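Local coordinates for protein estrogen receptor (Crassostrea gigas, PDB 4N1Y) that probably regulates transcription as a nuclear receptor of the steroid hormone family, with constitutive activity in place of a hormone-operated switch, at residues I53-A56 with K57-G61; L106-S109 with S110-T113; E128-Q132 with N133-K137; G205-F208 with F209-L212. All coordinates share one frame; numbering follows the deposited sequence.

The four contacts illustrate how one chain segment can stabilise itself at different points of a helical ligand-binding domain. Interaction 4, in the later half of helix 187-215, is largely buried and rests on aromatic and aliphatic packing, whereas interaction 3, where helix 117-132 ends, is a surface contact ruled by backbone capping bonds. Interactions 1 and 2 are partly buried, and each uses a tryptophan, under a valine methyl in the first and beneath an arginine in the second. Helix 34-56 supplies part of interaction 1 and packs on interaction 4; helix 137-149 borders interactions 1 and 3. Interactions 2 and 4 have centres about 17 Å apart; none of the four touches another.

Interaction 1: I53-A56 with K57-G61; sequences INWA and KNVPG
Trp-55 and Val-59 meet with the valine methyl group laid over the indole. Val-59 CG2 sits 4.0 Å from the centroid of the six-membered ring of Trp-55, only 19° from the ring normal, which makes this a CH-pi contact over the face. The methyl is shifted toward the rim, and its nearest ring atom is Trp-55 CZ2, at 3.8 Å from Val-59 CG2. The valine is turned with CG1 anti to the backbone N (chi1 -180°), an arrangement that leaves CG2 beside that nitrogen as the branch that reaches the indole.

The chain turns as helix 34-56 ends, through a type I beta turn from Ala-56 to Val-59. It is closed by Val-59 N, which donates to Ala-56 O at 2.7 Å; the donor stands well above the carbonyl plane of Ala-56. In this way the helical run passes into the loop that leads to helix 67-89, a connection within the helical ligand-binding domain of nuclear receptors.

Ile-53 and Lys-57 show a different relation, lying side by side and pointing the same way. The lysine chain is extended beyond CG, and its methylenes run alongside the isoleucine: Lys-57 CG lies 3.3 Å from Ile-53 O, while farther out Lys-57 CE is 4.2 Å from Ile-53 CG2. Trp-55 is further packed against Gln-144 of helix 137-149, and Val-59 against Ala-145 and Leu-148 of that helix and Leu-14 of helix 7-15.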
ATOM      1  N   ILE B  53      -8.821   9.272  16.849  1.00 48.04           N
ATOM      2  CA  ILE B  53      -9.023   8.371  17.963  1.00 50.67           C
ATOM      3  C   ILE B  53     -10.462   8.397  18.487  1.00 70.31           C
ATOM      4  O   ILE B  53     -11.066   7.348  18.766  1.00 77.86           O
ATOM      5  CB  ILE B  53      -8.045   8.740  19.070  1.00 46.35           C
ATOM      6  CG1 ILE B  53      -6.621   8.529  18.554  1.00 49.56           C
ATOM      7  CG2 ILE B  53      -8.372   7.998  20.377  1.00 45.25           C
ATOM      8  CD1 ILE B  53      -5.557   9.055  19.477  1.00 52.31           C
ATOM      9  N   ASN B  54     -11.007   9.601  18.630  1.00 68.17           N
ATOM     10  CA  ASN B  54     -12.379   9.756  19.101  1.00 70.68           C
ATOM     11  C   ASN B  54     -13.333   9.261  18.023  1.00 66.67           C
ATOM     12  O   ASN B  54     -14.371   8.645  18.286  1.00 67.07           O
ATOM     13  CB  ASN B  54     -12.662  11.218  19.444  1.00 78.74           C
ATOM     14  CG  ASN B  54     -11.954  11.668  20.714  1.00 89.23           C
ATOM     15  OD1 ASN B  54     -11.448  10.845  21.480  1.00 94.36           O
ATOM     16  ND2 ASN B  54     -11.935  12.978  20.954  1.00 87.45           N
ATOM     17  N   TRP B  55     -12.939   9.532  16.794  1.00 59.04           N
ATOM     18  CA  TRP B  55     -13.710   9.166  15.638  1.00 55.46           C
ATOM     19  C   TRP B  55     -13.750   7.661  15.435  1.00 58.18           C
ATOM     20  O   TRP B  55     -14.798   7.101  15.128  1.00 67.34           O
ATOM     21  CB  TRP B  55     -13.113   9.849  14.412  1.00 53.40           C
ATOM     22  CG  TRP B  55     -13.559   9.257  13.161  1.00 44.89           C
ATOM     23  CD1 TRP B  55     -14.719   9.505  12.502  1.00 49.55           C
ATOM     24  CD2 TRP B  55     -12.870   8.260  12.421  1.00 38.57           C
ATOM     25  NE1 TRP B  55     -14.786   8.737  11.370  1.00 56.15           N
ATOM     26  CE2 TRP B  55     -13.662   7.959  11.298  1.00 41.58           C
ATOM     27  CE3 TRP B  55     -11.649   7.598  12.594  1.00 38.82           C
ATOM     28  CZ2 TRP B  55     -13.277   7.019  10.344  1.00 33.93           C
ATOM     29  CZ3 TRP B  55     -11.265   6.663  11.643  1.00 41.54           C
ATOM     30  CH2 TRP B  55     -12.084   6.382  10.528  1.00 36.29           C
ATOM     31  N   ALA B  56     -12.606   7.010  15.615  1.00 52.52           N
ATOM     32  CA  ALA B  56     -12.498   5.568  15.414  1.00 53.73           C
ATOM     33  C   ALA B  56     -13.509   4.806  16.263  1.00 58.86           C
ATOM     34  O   ALA B  56     -14.159   3.861  15.797  1.00 53.14           O
ATOM     35  CB  ALA B  56     -11.097   5.097  15.731  1.00 50.55           C
ATOM     36  N   LYS B  57     -13.665   5.250  17.502  1.00 57.31           N
ATOM     37  CA  LYS B  57     -14.527   4.561  18.445  1.00 63.81           C
ATOM     38  C   LYS B  57     -15.977   4.613  17.955  1.00 67.94           C
ATOM     39  O   LYS B  57     -16.839   3.849  18.412  1.00 68.49           O
ATOM     40  CB  LYS B  57     -14.353   5.169  19.838  1.00 54.88           C
ATOM     41  CG  LYS B  57     -12.907   5.031  20.295  1.00 61.64           C
ATOM     42  CD  LYS B  57     -12.640   5.584  21.677  1.00 67.48           C
ATOM     43  CE  LYS B  57     -11.173   5.375  22.030  1.00 70.86           C
ATOM     44  NZ  LYS B  57     -10.797   5.975  23.338  1.00 77.04           N
ATOM     45  N   ASN B  58     -16.227   5.482  16.980  1.00 60.89           N
ATOM     46  CA  ASN B  58     -17.549   5.578  16.387  1.00 57.04           C
ATOM     47  C   ASN B  58     -17.707   4.659  15.195  1.00 53.32           C
ATOM     48  O   ASN B  58     -18.822   4.445  14.739  1.00 58.08           O
ATOM     49  CB  ASN B  58     -17.853   7.010  15.942  1.00 57.88           C
ATOM     50  CG  ASN B  58     -18.081   7.944  17.098  1.00 75.61           C
ATOM     51  OD1 ASN B  58     -17.255   8.054  18.001  1.00 87.07           O
ATOM     52  ND2 ASN B  58     -19.223   8.612  17.090  1.00 84.36           N
ATOM     53  N   VAL B  59     -16.606   4.119  14.677  1.00 49.90           N
ATOM     54  CA  VAL B  59     -16.728   3.189  13.562  1.00 51.00           C
ATOM     55  C   VAL B  59     -17.360   1.904  14.079  1.00 59.17           C
ATOM     56  O   VAL B  59     -16.807   1.243  14.951  1.00 56.77           O
ATOM     57  CB  VAL B  59     -15.391   2.931  12.886  1.00 50.55           C
ATOM     58  CG1 VAL B  59     -15.572   1.963  11.740  1.00 55.31           C
ATOM     59  CG2 VAL B  59     -14.809   4.258  12.370  1.00 43.27           C
ATOM     60  N   PRO B  60     -18.550   1.570  13.557  1.00 62.23           N
ATOM     61  CA  PRO B  60     -19.369   0.486  14.106  1.00 66.56           C
ATOM     62  C   PRO B  60     -18.600  -0.821  14.171  1.00 69.84           C
ATOM     63  O   PRO B  60     -18.046  -1.276  13.170  1.00 67.25           O
ATOM     64  CB  PRO B  60     -20.554   0.396  13.140  1.00 60.93           C
ATOM     65  CG  PRO B  60     -20.148   1.167  11.949  1.00 63.97           C
ATOM     66  CD  PRO B  60     -19.195   2.206  12.401  1.00 62.53           C
ATOM     67  N   GLY B  61     -18.545  -1.381  15.375  1.00 66.18           N
ATOM     68  CA  GLY B  61     -17.862  -2.630  15.626  1.00 57.83           C
ATOM     69  C   GLY B  61     -16.589  -2.401  16.411  1.00 66.57           C
ATOM     70  O   GLY B  61     -16.190  -3.246  17.209  1.00 74.85           O
TER

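Interaction 2: L106-S109 with S110-T113; sequences LDRS and SWST
Trp-111 NE1 donates to Leu-106 O at 2.9 Å, with the N-H standing above the carbonyl plane of Leu-106 and the bond bent to 139°. One residue on, Trp-111 N reaches Asp-107 O at 3.1 Å, so the same tryptophan binds two successive carbonyls through its ring and its backbone. Ser-112 N makes the next helical bond to Arg-108 O, at 3.1 Å.

These bonds mark a strand-to-helix junction: strand 104-107, paired antiparallel with 97-99, leads through Asp-107 at the N-cap position into helix 108-113. The indole lies back across this junction, the centroid of its five-membered ring 3.8 Å from Arg-108 CA in a CH-pi contact over the face. Farther along, Trp-111 CZ3 comes over the centre of the Arg-108 guanidinium, 3.8 Å from Arg-108 CZ, the two planes being 46° apart; Arg-108 NH2 is hydrogen-bonded to Gly-95 O. With a leucine in place of Trp-111, Leu-106 O would lose its indole donor and the guanidinium would probably be freer to turn. Leu-106 CB packs against Ser-110 CB at 3.7 Å, and Phe-120 of helix 117-132 meets the indole edge-to-face.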
ATOM      1  N   LEU B 106      -0.116  24.535   1.395  1.00 51.23           N
ATOM      2  CA  LEU B 106       1.276  24.480   0.956  1.00 53.20           C
ATOM      3  C   LEU B 106       1.445  23.907  -0.450  1.00 60.79           C
ATOM      4  O   LEU B 106       0.959  22.817  -0.763  1.00 66.62           O
ATOM      5  CB  LEU B 106       2.101  23.650   1.935  1.00 52.11           C
ATOM      6  CG  LEU B 106       2.068  24.064   3.399  1.00 62.53           C
ATOM      7  CD1 LEU B 106       3.023  23.191   4.185  1.00 61.92           C
ATOM      8  CD2 LEU B 106       2.443  25.525   3.530  1.00 69.45           C
ATOM      9  N   ASP B 107       2.140  24.648  -1.301  1.00 62.04           N
ATOM     10  CA  ASP B 107       2.412  24.182  -2.653  1.00 73.36           C
ATOM     11  C   ASP B 107       3.819  23.553  -2.730  1.00 71.80           C
ATOM     12  O   ASP B 107       4.579  23.612  -1.752  1.00 69.59           O
ATOM     13  CB  ASP B 107       2.254  25.363  -3.624  1.00 86.28           C
ATOM     14  CG  ASP B 107       2.204  24.942  -5.083  1.00100.90           C
ATOM     15  OD1 ASP B 107       2.517  23.769  -5.389  1.00102.40           O
ATOM     16  OD2 ASP B 107       1.803  25.793  -5.915  1.00107.79           O
ATOM     17  N   ARG B 108       4.153  22.990  -3.900  1.00 65.21           N
ATOM     18  CA  ARG B 108       5.377  22.205  -4.140  1.00 60.38           C
ATOM     19  C   ARG B 108       6.592  22.940  -3.611  1.00 65.06           C
ATOM     20  O   ARG B 108       7.552  22.325  -3.136  1.00 73.34           O
ATOM     21  CB  ARG B 108       5.546  21.879  -5.629  1.00 55.24           C
ATOM     22  CG  ARG B 108       4.214  21.517  -6.253  1.00 58.00           C
ATOM     23  CD  ARG B 108       4.227  20.746  -7.574  1.00 55.76           C
ATOM     24  NE  ARG B 108       3.041  19.892  -7.600  1.00 56.75           N
ATOM     25  CZ  ARG B 108       3.019  18.599  -7.915  1.00 65.48           C
ATOM     26  NH1 ARG B 108       4.123  17.962  -8.282  1.00 73.47           N
ATOM     27  NH2 ARG B 108       1.872  17.943  -7.871  1.00 62.14           N
ATOM     28  N   SER B 109       6.556  24.259  -3.750  1.00 62.83           N
ATOM     29  CA  SER B 109       7.580  25.125  -3.210  1.00 74.66           C
ATOM     30  C   SER B 109       7.811  24.871  -1.725  1.00 70.20           C
ATOM     31  O   SER B 109       8.941  24.644  -1.287  1.00 70.62           O
ATOM     32  CB  SER B 109       7.176  26.576  -3.429  1.00 85.68           C
ATOM     33  OG  SER B 109       6.508  26.726  -4.667  1.00 88.41           O
ATOM     34  N   SER B 110       6.727  24.880  -0.958  1.00 63.90           N
ATOM     35  CA  SER B 110       6.825  24.631   0.473  1.00 62.64           C
ATOM     36  C   SER B 110       7.291  23.200   0.745  1.00 61.34           C
ATOM     37  O   SER B 110       8.087  22.968   1.660  1.00 60.50           O
ATOM     38  CB  SER B 110       5.482  24.876   1.159  1.00 59.34           C
ATOM     39  OG  SER B 110       5.039  26.206   0.980  1.00 55.15           O
ATOM     40  N   TRP B 111       6.816  22.252  -0.067  1.00 51.76           N
ATOM     41  CA  TRP B 111       7.147  20.847   0.149  1.00 57.47           C
ATOM     42  C   TRP B 111       8.646  20.646   0.137  1.00 62.23           C
ATOM     43  O   TRP B 111       9.181  19.844   0.900  1.00 65.21           O
ATOM     44  CB  TRP B 111       6.532  19.931  -0.917  1.00 58.60           C
ATOM     45  CG  TRP B 111       5.053  20.076  -1.149  1.00 59.94           C
ATOM     46  CD1 TRP B 111       4.151  20.762  -0.377  1.00 57.48           C
ATOM     47  CD2 TRP B 111       4.299  19.485  -2.214  1.00 54.80           C
ATOM     48  NE1 TRP B 111       2.890  20.656  -0.914  1.00 40.36           N
ATOM     49  CE2 TRP B 111       2.952  19.873  -2.039  1.00 54.38           C
ATOM     50  CE3 TRP B 111       4.634  18.672  -3.305  1.00 48.94           C
ATOM     51  CZ2 TRP B 111       1.939  19.470  -2.917  1.00 57.43           C
ATOM     52  CZ3 TRP B 111       3.634  18.281  -4.174  1.00 48.69           C
ATOM     53  CH2 TRP B 111       2.302  18.681  -3.976  1.00 51.76           C
ATOM     54  N   SER B 112       9.318  21.379  -0.738  1.00 58.21           N
ATOM     55  CA  SER B 112      10.762  21.324  -0.809  1.00 64.01           C
ATOM     56  C   SER B 112      11.401  21.885   0.460  1.00 67.90           C
ATOM     57  O   SER B 112      12.382  21.337   0.955  1.00 70.25           O
ATOM     58  CB  SER B 112      11.245  22.077  -2.038  1.00 72.22           C
ATOM     59  OG  SER B 112      10.281  23.041  -2.421  1.00 78.97           O
ATOM     60  N   THR B 113      10.845  22.974   0.985  1.00 71.30           N
ATOM     61  CA  THR B 113      11.404  23.606   2.183  1.00 76.36           C
ATOM     62  C   THR B 113      11.457  22.651   3.367  1.00 72.44           C
ATOM     63  O   THR B 113      12.469  22.601   4.077  1.00 73.96           O
ATOM     64  CB  THR B 113      10.606  24.854   2.619  1.00 75.36           C
ATOM     65  OG1 THR B 113      10.568  25.809   1.549  1.00 77.67           O
ATOM     66  CG2 THR B 113      11.256  25.491   3.842  1.00 69.67           C
TER

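Interaction 3: E128-Q132 with N133-K137; sequences EQMMQ and NHLHK
Asn-133 folds its side chain back onto Gln-129, four residues earlier. Its CB begins the approach, 3.4 Å from Gln-129 O. With CG placed beside its own backbone N (chi1 -75°), the amide carbon keeps close to the same oxygen, and the terminal ND2 then donates to Gln-129 O at 2.8 Å. That bond is bent to 134° and arrives above the carbonyl plane. Asn-133 N also donates to Gln-129 O, at 2.8 Å and from the opposite face of the carbonyl plane, so one residue grips this oxygen with both its backbone and its amide. The ND2 bond should limit rotation of the asparagine amide.

Beyond Asn-133 the chain leaves the helix through a Schellman motif. His-134, with positive phi (50°), is its C-prime residue: His-134 N bonds to Met-131 O at 3.2 Å, and Leu-135 N bonds almost straight to Met-130 O, also at 3.2 Å. The imidazole of His-134 turns one face to Met-131 O. The hydrophobic partnership often found across this motif appears here too, Met-130 CB and Leu-135 CB being 4.4 Å apart.

The helix end thus faces two environments. Glu-128 forms a salt bridge with Arg-155 of the second subunit, against which Gln-132 also packs. Inward, Met-130 lies on Leu-84 of helix 67-89 and Leu-194 of helix 187-215, while Leu-135 is received by Phe-88 of helix 67-89, Val-191 of helix 187-215, and Leu-140 and Leu-143 of helix 137-149.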
ATOM      1  N   GLU B 128      -5.556  14.371  -6.802  1.00 43.49           N
ATOM      2  CA  GLU B 128      -6.009  14.562  -8.163  1.00 34.22           C
ATOM      3  C   GLU B 128      -6.842  13.386  -8.656  1.00 40.32           C
ATOM      4  O   GLU B 128      -7.833  13.566  -9.374  1.00 42.91           O
ATOM      5  CB  GLU B 128      -4.831  14.732  -9.106  1.00 36.26           C
ATOM      6  CG  GLU B 128      -5.245  15.368 -10.413  1.00 50.14           C
ATOM      7  CD  GLU B 128      -4.184  15.257 -11.473  1.00 64.71           C
ATOM      8  OE1 GLU B 128      -3.024  14.961 -11.118  1.00 72.29           O
ATOM      9  OE2 GLU B 128      -4.516  15.465 -12.661  1.00 69.12           O
ATOM     10  N   GLN B 129      -6.446  12.181  -8.268  1.00 35.21           N
ATOM     11  CA  GLN B 129      -7.191  11.007  -8.668  1.00 42.29           C
ATOM     12  C   GLN B 129      -8.571  10.992  -8.042  1.00 45.84           C
ATOM     13  O   GLN B 129      -9.549  10.618  -8.701  1.00 47.11           O
ATOM     14  CB  GLN B 129      -6.433   9.746  -8.309  1.00 44.01           C
ATOM     15  CG  GLN B 129      -5.128   9.658  -9.029  1.00 47.29           C
ATOM     16  CD  GLN B 129      -5.305   9.638 -10.513  1.00 49.90           C
ATOM     17  OE1 GLN B 129      -6.215   8.992 -11.027  1.00 56.30           O
ATOM     18  NE2 GLN B 129      -4.441  10.358 -11.225  1.00 58.93           N
ATOM     19  N   MET B 130      -8.659  11.433  -6.792  1.00 42.53           N
ATOM     20  CA  MET B 130      -9.954  11.511  -6.122  1.00 44.54           C
ATOM     21  C   MET B 130     -10.850  12.498  -6.852  1.00 46.36           C
ATOM     22  O   MET B 130     -12.047  12.256  -7.037  1.00 47.06           O
ATOM     23  CB  MET B 130      -9.797  11.915  -4.666  1.00 38.63           C
ATOM     24  CG  MET B 130      -8.985  10.941  -3.826  1.00 37.98           C
ATOM     25  SD  MET B 130      -8.757  11.665  -2.183  1.00 49.01           S
ATOM     26  CE  MET B 130      -8.523  10.228  -1.155  1.00 37.42           C
ATOM     27  N   MET B 131     -10.266  13.630  -7.227  1.00 43.52           N
ATOM     28  CA  MET B 131     -10.973  14.646  -8.000  1.00 39.82           C
ATOM     29  C   MET B 131     -11.472  14.046  -9.302  1.00 43.63           C
ATOM     30  O   MET B 131     -12.610  14.244  -9.693  1.00 48.64           O
ATOM     31  CB  MET B 131     -10.067  15.853  -8.284  1.00 36.71           C
ATOM     32  CG  MET B 131     -10.721  16.908  -9.150  1.00 45.12           C
ATOM     33  SD  MET B 131      -9.588  18.128  -9.844  1.00 66.50           S
ATOM     34  CE  MET B 131      -8.748  17.114 -11.070  1.00 58.49           C
ATOM     35  N   GLN B 132     -10.597  13.322  -9.981  1.00 51.46           N
ATOM     36  CA  GLN B 132     -10.942  12.728 -11.258  1.00 52.94           C
ATOM     37  C   GLN B 132     -12.000  11.630 -11.143  1.00 57.49           C
ATOM     38  O   GLN B 132     -12.785  11.431 -12.062  1.00 63.26           O
ATOM     39  CB  GLN B 132      -9.683  12.175 -11.918  1.00 63.94           C
ATOM     40  CG  GLN B 132      -8.757  13.265 -12.436  1.00 84.02           C
ATOM     41  CD  GLN B 132      -7.624  12.715 -13.272  1.00 91.66           C
ATOM     42  OE1 GLN B 132      -6.872  11.845 -12.826  1.00 95.18           O
ATOM     43  NE2 GLN B 132      -7.487  13.223 -14.490  1.00 91.92           N
ATOM     44  N   ASN B 133     -12.030  10.924 -10.014  1.00 53.20           N
ATOM     45  CA  ASN B 133     -13.027   9.880  -9.803  1.00 47.23           C
ATOM     46  C   ASN B 133     -14.310  10.372  -9.152  1.00 47.46           C
ATOM     47  O   ASN B 133     -15.155   9.573  -8.751  1.00 43.68           O
ATOM     48  CB  ASN B 133     -12.442   8.761  -8.971  1.00 50.82           C
ATOM     49  CG  ASN B 133     -11.504   7.913  -9.761  1.00 65.28           C
ATOM     50  OD1 ASN B 133     -11.930   7.154 -10.632  1.00 71.83           O
ATOM     51  ND2 ASN B 133     -10.210   8.036  -9.480  1.00 65.60           N
ATOM     52  N   HIS B 134     -14.428  11.691  -9.025  1.00 46.07           N
ATOM     53  CA  HIS B 134     -15.625  12.336  -8.497  1.00 47.09           C
ATOM     54  C   HIS B 134     -16.059  11.710  -7.186  1.00 54.54           C
ATOM     55  O   HIS B 134     -17.228  11.376  -6.993  1.00 59.02           O
ATOM     56  CB  HIS B 134     -16.736  12.271  -9.528  1.00 42.49           C
ATOM     57  CG  HIS B 134     -16.403  12.999 -10.790  1.00 56.02           C
ATOM     58  ND1 HIS B 134     -16.427  14.373 -10.886  1.00 61.83           N
ATOM     59  CD2 HIS B 134     -16.002  12.544 -12.001  1.00 61.44           C
ATOM     60  CE1 HIS B 134     -16.076  14.733 -12.108  1.00 65.66           C
ATOM     61  NE2 HIS B 134     -15.814  13.642 -12.804  1.00 65.92           N
ATOM     62  N   LEU B 135     -15.084  11.526  -6.303  1.00 52.06           N
ATOM     63  CA  LEU B 135     -15.302  10.892  -5.019  1.00 49.18           C
ATOM     64  C   LEU B 135     -16.237  11.714  -4.136  1.00 49.40           C
ATOM     65  O   LEU B 135     -16.025  12.910  -3.946  1.00 49.01           O
ATOM     66  CB  LEU B 135     -13.974  10.681  -4.309  1.00 52.73           C
ATOM     67  CG  LEU B 135     -14.052   9.689  -3.160  1.00 59.30           C
ATOM     68  CD1 LEU B 135     -13.886   8.285  -3.691  1.00 63.40           C
ATOM     69  CD2 LEU B 135     -13.026  10.023  -2.085  1.00 63.15           C
ATOM     70  N   HIS B 136     -17.269  11.059  -3.607  1.00 48.66           N
ATOM     71  CA  HIS B 136     -18.226  11.668  -2.688  1.00 41.91           C
ATOM     72  C   HIS B 136     -17.722  11.585  -1.230  1.00 44.02           C
ATOM     73  O   HIS B 136     -16.889  10.724  -0.917  1.00 35.81           O
ATOM     74  CB  HIS B 136     -19.565  10.963  -2.836  1.00 50.60           C
ATOM     75  CG  HIS B 136     -20.703  11.665  -2.168  1.00 63.57           C
ATOM     76  ND1 HIS B 136     -21.040  11.456  -0.846  1.00 63.68           N
ATOM     77  CD2 HIS B 136     -21.598  12.562  -2.649  1.00 55.33           C
ATOM     78  CE1 HIS B 136     -22.085  12.203  -0.541  1.00 63.97           C
ATOM     79  NE2 HIS B 136     -22.441  12.885  -1.616  1.00 62.11           N
ATOM     80  N   LYS B 137     -18.185  12.487  -0.358  1.00 41.67           N
ATOM     81  CA  LYS B 137     -17.801  12.452   1.061  1.00 38.79           C
ATOM     82  C   LYS B 137     -18.081  11.082   1.682  1.00 49.70           C
ATOM     83  O   LYS B 137     -17.205  10.497   2.351  1.00 45.10           O
ATOM     84  CB  LYS B 137     -18.525  13.525   1.867  1.00 41.77           C
ATOM     85  CG  LYS B 137     -18.022  13.634   3.300  1.00 52.31           C
ATOM     86  CD  LYS B 137     -18.958  14.478   4.147  1.00 73.07           C
ATOM     87  CE  LYS B 137     -18.522  14.546   5.609  1.00 78.17           C
ATOM     88  NZ  LYS B 137     -19.278  15.607   6.349  1.00 80.93           N
TER

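Interaction 4: G205-F208 with F209-L212; sequences GIAF and FQRL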
ATOM      1  N   GLY B 205       5.881   8.740   5.588  1.00 47.41           N
ATOM      2  CA  GLY B 205       5.493   9.770   6.532  1.00 51.21           C
ATOM      3  C   GLY B 205       5.999   9.485   7.927  1.00 58.62           C
ATOM      4  O   GLY B 205       6.693  10.310   8.531  1.00 60.33           O
ATOM      5  N   ILE B 206       5.688   8.292   8.421  1.00 55.36           N
ATOM      6  CA  ILE B 206       6.087   7.907   9.766  1.00 50.56           C
ATOM      7  C   ILE B 206       7.605   7.881   9.898  1.00 52.40           C
ATOM      8  O   ILE B 206       8.142   8.418  10.862  1.00 57.38           O
ATOM      9  CB  ILE B 206       5.488   6.543  10.148  1.00 49.96           C
ATOM     10  CG1 ILE B 206       3.998   6.718  10.473  1.00 49.39           C
ATOM     11  CG2 ILE B 206       6.238   5.923  11.332  1.00 41.86           C
ATOM     12  CD1 ILE B 206       3.227   5.449  10.524  1.00 41.62           C
ATOM     13  N   ALA B 207       8.293   7.323   8.903  1.00 46.73           N
ATOM     14  CA  ALA B 207       9.750   7.282   8.925  1.00 43.85           C
ATOM     15  C   ALA B 207      10.326   8.679   9.021  1.00 55.56           C
ATOM     16  O   ALA B 207      11.273   8.916   9.782  1.00 71.19           O
ATOM     17  CB  ALA B 207      10.289   6.584   7.707  1.00 39.52           C
ATOM     18  N   PHE B 208       9.769   9.604   8.248  1.00 47.56           N
ATOM     19  CA  PHE B 208      10.241  10.988   8.290  1.00 54.57           C
ATOM     20  C   PHE B 208      10.027  11.622   9.665  1.00 50.72           C
ATOM     21  O   PHE B 208      10.919  12.271  10.204  1.00 55.38           O
ATOM     22  CB  PHE B 208       9.556  11.823   7.206  1.00 62.11           C
ATOM     23  CG  PHE B 208       9.976  13.268   7.196  1.00 62.53           C
ATOM     24  CD1 PHE B 208      11.156  13.653   6.571  1.00 64.19           C
ATOM     25  CD2 PHE B 208       9.174  14.243   7.761  1.00 61.64           C
ATOM     26  CE1 PHE B 208      11.548  14.975   6.546  1.00 61.48           C
ATOM     27  CE2 PHE B 208       9.559  15.568   7.735  1.00 59.53           C
ATOM     28  CZ  PHE B 208      10.744  15.936   7.123  1.00 61.03           C
ATOM     29  N   PHE B 209       8.847  11.418  10.238  1.00 45.27           N
ATOM     30  CA  PHE B 209       8.533  12.002  11.531  1.00 54.21           C
ATOM     31  C   PHE B 209       9.413  11.398  12.632  1.00 63.91           C
ATOM     32  O   PHE B 209       9.778  12.088  13.589  1.00 65.83           O
ATOM     33  CB  PHE B 209       7.054  11.823  11.846  1.00 61.95           C
ATOM     34  CG  PHE B 209       6.197  12.938  11.326  1.00 72.37           C
ATOM     35  CD1 PHE B 209       6.131  13.201   9.969  1.00 71.05           C
ATOM     36  CD2 PHE B 209       5.458  13.723  12.190  1.00 74.63           C
ATOM     37  CE1 PHE B 209       5.350  14.223   9.489  1.00 64.34           C
ATOM     38  CE2 PHE B 209       4.673  14.753  11.709  1.00 69.75           C
ATOM     39  CZ  PHE B 209       4.625  15.002  10.361  1.00 63.60           C
ATOM     40  N   GLN B 210       9.775  10.125  12.486  1.00 60.81           N
ATOM     41  CA  GLN B 210      10.661   9.499  13.446  1.00 54.88           C
ATOM     42  C   GLN B 210      12.015  10.195  13.433  1.00 65.81           C
ATOM     43  O   GLN B 210      12.616  10.415  14.486  1.00 73.46           O
ATOM     44  CB  GLN B 210      10.837   8.012  13.143  1.00 52.44           C
ATOM     45  CG  GLN B 210       9.605   7.156  13.383  1.00 67.72           C
ATOM     46  CD  GLN B 210       9.832   5.697  13.011  1.00 87.45           C
ATOM     47  OE1 GLN B 210      10.425   5.398  11.975  1.00 91.75           O
ATOM     48  NE2 GLN B 210       9.366   4.784  13.859  1.00 96.63           N
ATOM     49  N   ARG B 211      12.477  10.597  12.252  1.00 65.57           N
ATOM     50  CA  ARG B 211      13.785  11.239  12.140  1.00 59.96           C
ATOM     51  C   ARG B 211      13.712  12.705  12.551  1.00 62.87           C
ATOM     52  O   ARG B 211      14.698  13.290  12.981  1.00 72.29           O
ATOM     53  CB  ARG B 211      14.337  11.124  10.722  1.00 61.08           C
ATOM     54  CG  ARG B 211      14.962   9.783  10.373  1.00 73.59           C
ATOM     55  CD  ARG B 211      15.466   9.790   8.947  1.00 86.00           C
ATOM     56  NE  ARG B 211      14.585  10.536   8.060  1.00102.05           N
ATOM     57  CZ  ARG B 211      14.872  10.825   6.794  1.00100.25           C
ATOM     58  NH1 ARG B 211      16.026  10.416   6.263  1.00108.21           N
ATOM     59  NH2 ARG B 211      13.982  11.485   6.050  1.00 96.40           N
ATOM     60  N   LEU B 212      12.535  13.295  12.402  1.00 65.85           N
ATOM     61  CA  LEU B 212      12.257  14.618  12.943  1.00 68.24           C
ATOM     62  C   LEU B 212      12.340  14.571  14.449  1.00 71.41           C
ATOM     63  O   LEU B 212      12.957  15.443  15.080  1.00 80.80           O
ATOM     64  CB  LEU B 212      10.873  15.109  12.528  1.00 69.51           C
ATOM     65  CG  LEU B 212      10.836  16.158  11.423  1.00 66.91           C
ATOM     66  CD1 LEU B 212       9.449  16.754  11.369  1.00 64.25           C
ATOM     67  CD2 LEU B 212      11.893  17.215  11.644  1.00 54.19           C
TER
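Phe-208 packs against both Phe-209 and Leu-212, and this is the dense part of the contact. Its CG stands anti to the backbone N (chi1 179°), which swings the ring outward, where Phe-208 CE2 lies 3.8 Å from Leu-212 CD1 of the next turn. Phe-209 CD1 comes to the edge of the Phe-208 ring, in its plane, at 3.9 Å from Phe-208 CD2. Phe-209 CD1 also approaches Gly-205 O, at 3.3 Å, one turn back.

All of this rides on regular alpha-helical bonding within helix 187-215, as in the long helix near the end of nuclear receptor ligand-binding domains; Phe-209 N to Gly-205 O, at 3.0 Å, is one of its i to i+4 bonds. Phe-209 is enclosed by Val-42 of helix 34-56, Met-79 of helix 67-89, and Phe-220, while Leu-212 packs on Leu-38.

The polar side is looser. Arg-211, exposed, brings NH2 to the edge of the Phe-208 ring, 3.6 Å from Phe-208 CD1, with guanidinium and ring planes 70° apart and no stacking. Gln-210 extends past Ile-206, its CD 4.0 Å from Ile-206 CG2, and its NE2 makes a weak hydrogen bond to Leu-228 O in helix 222-229. Cutting Gln-210 back to an alanine would probably leave Leu-228 O without that donor and uncover one side of the Ile-206 methyl. Ile-206 itself is buried, against Trp-78 and Met-79 of helix 67-89.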